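Local coordinates for protein chalcone synthase (Neurospora crassa, PDB 3EUQ) that is a type III polyketide synthase that makes pentaketides, probably as an acyltransferase that extends a starter acyl group, as in chalcone synthases, at residues Ser4-Gly9 with Pro218-Ile223. The protein carries 1 engineered substitution. Sequence-based numbering, arbitrary orientation.
Sequences SITGLG and PGKPAI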
ATOM      1  N   SER A   4      -1.170 -22.773  -3.490  1.00 25.87           N
ATOM      2  CA  SER A   4      -0.077 -23.397  -2.759  1.00 25.71           C
ATOM      3  C   SER A   4       1.114 -22.479  -2.547  1.00 25.02           C
ATOM      4  O   SER A   4       1.461 -21.686  -3.414  1.00 24.08           O
ATOM      5  CB  SER A   4       0.350 -24.702  -3.439  1.00 25.91           C
ATOM      6  OG  SER A   4       0.852 -24.467  -4.746  1.00 28.62           O
ATOM      7  N   ILE A   5       1.720 -22.595  -1.367  1.00 24.79           N
ATOM      8  CA  ILE A   5       3.007 -21.976  -1.099  1.00 24.31           C
ATOM      9  C   ILE A   5       4.058 -22.966  -1.555  1.00 24.07           C
ATOM     10  O   ILE A   5       4.172 -24.053  -0.989  1.00 23.83           O
ATOM     11  CB  ILE A   5       3.191 -21.611   0.396  1.00 24.45           C
ATOM     12  CG1 ILE A   5       2.219 -20.494   0.791  1.00 24.74           C
ATOM     13  CG2 ILE A   5       4.650 -21.146   0.679  1.00 23.10           C
ATOM     14  CD1 ILE A   5       1.960 -20.388   2.306  1.00 24.22           C
ATOM     15  N   THR A   6       4.802 -22.589  -2.599  1.00 23.93           N
ATOM     16  CA  THR A   6       5.795 -23.476  -3.227  1.00 22.87           C
ATOM     17  C   THR A   6       7.229 -23.168  -2.797  1.00 22.98           C
ATOM     18  O   THR A   6       8.139 -23.963  -3.004  1.00 21.79           O
ATOM     19  CB  THR A   6       5.704 -23.436  -4.772  1.00 22.85           C
ATOM     20  OG1 THR A   6       5.631 -22.076  -5.211  1.00 22.59           O
ATOM     21  CG2 THR A   6       4.461 -24.205  -5.270  1.00 22.34           C
ATOM     22  N   GLY A   7       7.428 -22.011  -2.183  1.00 22.62           N
ATOM     23  CA  GLY A   7       8.753 -21.668  -1.692  1.00 22.36           C
ATOM     24  C   GLY A   7       8.635 -20.653  -0.598  1.00 23.03           C
ATOM     25  O   GLY A   7       7.713 -19.836  -0.607  1.00 22.33           O
ATOM     26  N   LEU A   8       9.553 -20.726   0.363  1.00 23.28           N
ATOM     27  CA  LEU A   8       9.650 -19.737   1.426  1.00 24.01           C
ATOM     28  C   LEU A   8      11.123 -19.364   1.558  1.00 24.26           C
ATOM     29  O   LEU A   8      12.004 -20.201   1.367  1.00 24.03           O
ATOM     30  CB  LEU A   8       9.109 -20.270   2.773  1.00 23.35           C
ATOM     31  CG  LEU A   8       7.671 -20.799   2.907  1.00 24.63           C
ATOM     32  CD1 LEU A   8       7.614 -22.279   2.527  1.00 23.66           C
ATOM     33  CD2 LEU A   8       7.130 -20.639   4.316  1.00 24.39           C
ATOM     34  N   GLY A   9      11.381 -18.099   1.869  1.00 24.37           N
ATOM     35  CA  GLY A   9      12.742 -17.621   2.073  1.00 24.98           C
ATOM     36  C   GLY A   9      12.745 -16.560   3.145  1.00 25.33           C
ATOM     37  O   GLY A   9      11.820 -15.756   3.224  1.00 25.88           O
ATOM     38  N   PRO A 218       0.549 -31.719 -12.795  1.00 38.73           N
ATOM     39  CA  PRO A 218      -0.123 -32.416 -11.700  1.00 38.96           C
ATOM     40  C   PRO A 218       0.930 -33.158 -10.866  1.00 39.13           C
ATOM     41  O   PRO A 218       1.839 -33.783 -11.424  1.00 39.11           O
ATOM     42  CB  PRO A 218      -1.061 -33.399 -12.420  1.00 39.00           C
ATOM     43  CG  PRO A 218      -1.255 -32.815 -13.796  1.00 39.14           C
ATOM     44  CD  PRO A 218       0.039 -32.126 -14.122  1.00 38.68           C
ATOM     45  N   GLY A 219       0.828 -33.041  -9.546  1.00 39.30           N
ATOM     46  CA  GLY A 219       1.777 -33.685  -8.641  1.00 39.39           C
ATOM     47  C   GLY A 219       3.016 -32.869  -8.308  1.00 39.24           C
ATOM     48  O   GLY A 219       3.912 -33.361  -7.625  1.00 39.44           O
ATOM     49  N   LYS A 220       3.078 -31.628  -8.793  1.00 38.89           N
ATOM     50  CA  LYS A 220       4.156 -30.699  -8.418  1.00 38.62           C
ATOM     51  C   LYS A 220       4.188 -30.523  -6.887  1.00 38.09           C
ATOM     52  O   LYS A 220       3.125 -30.409  -6.255  1.00 38.10           O
ATOM     53  CB  LYS A 220       3.985 -29.357  -9.148  1.00 38.76           C
ATOM     54  CG  LYS A 220       4.474 -28.106  -8.395  1.00 39.95           C
ATOM     55  CD  LYS A 220       5.931 -27.761  -8.701  1.00 40.82           C
ATOM     56  CE  LYS A 220       6.432 -26.647  -7.785  1.00 41.35           C
ATOM     57  NZ  LYS A 220       7.604 -25.919  -8.366  1.00 42.28           N
ATOM     58  N   PRO A 221       5.397 -30.539  -6.283  1.00 37.30           N
ATOM     59  CA  PRO A 221       5.446 -30.437  -4.832  1.00 36.58           C
ATOM     60  C   PRO A 221       5.209 -29.016  -4.355  1.00 35.77           C
ATOM     61  O   PRO A 221       5.710 -28.060  -4.956  1.00 36.31           O
ATOM     62  CB  PRO A 221       6.876 -30.888  -4.489  1.00 36.81           C
ATOM     63  CG  PRO A 221       7.683 -30.566  -5.694  1.00 37.08           C
ATOM     64  CD  PRO A 221       6.745 -30.671  -6.878  1.00 37.37           C
ATOM     65  N   ALA A 222       4.428 -28.884  -3.291  1.00 34.39           N
ATOM     66  CA  ALA A 222       4.254 -27.599  -2.622  1.00 32.71           C
ATOM     67  C   ALA A 222       4.693 -27.774  -1.171  1.00 31.68           C
ATOM     68  O   ALA A 222       5.041 -28.884  -0.756  1.00 31.30           O
ATOM     69  CB  ALA A 222       2.806 -27.155  -2.708  1.00 32.63           C
ATOM     70  N   ILE A 223       4.703 -26.689  -0.405  1.00 30.39           N
ATOM     71  CA  ILE A 223       5.058 -26.787   1.010  1.00 29.16           C
ATOM     72  C   ILE A 223       3.796 -26.705   1.849  1.00 28.00           C
ATOM     73  O   ILE A 223       3.588 -27.504   2.759  1.00 27.67           O
ATOM     74  CB  ILE A 223       6.120 -25.748   1.403  1.00 29.20           C
ATOM     75  CG1 ILE A 223       7.396 -26.031   0.618  1.00 29.80           C
ATOM     76  CG2 ILE A 223       6.425 -25.810   2.888  1.00 29.10           C
ATOM     77  CD1 ILE A 223       8.137 -24.814   0.241  1.00 31.33           C
TER
HETATM   78  O   HOH W   1       7.767 -26.568  -3.543  1.00 30.86           O
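K220 lays its aliphatic chain across T6 where, in this thiolase-fold protein, a loop passes over one strand of the central sheet. Strand 4-11 lies between 204-211 and 224-233, and the loop holding 218-223 joins those two neighbours; the example illustrates how such a connection is closed against the strand it bridges. Within that strand, T6 and G7 both pair with I209, and the turned backbone of T6 is consistent with a classic beta bulge. The lysine chain bends about its CB-CG bond (chi2 91°), and its CE meets T6 CG2 at 4.0 Å, the two side chains crossing roughly at a right angle, while NZ continues to weak interactions with A96 O and E216. P221 contributes mainly its carbonyl: one water donates to P221 O (2.9 Å) and to T6 O (2.7 Å), bridging the two carbonyls. At A222 the methyl CB rests on S4 CB, 3.5 Å away. I223 then begins the pairing that the next strand carries on: its N donates to I5 O at 2.8 Å. With CG1 anti to its carbonyl carbon (chi1 -63°), the isoleucine reaches obliquely over the strand, and its side chain also touches E95 and R343. Its terminal CD1 lies 3.7 Å from G7 CA and presses on L8 CD1 at 3.5 Å, a tight methyl-to-methyl contact.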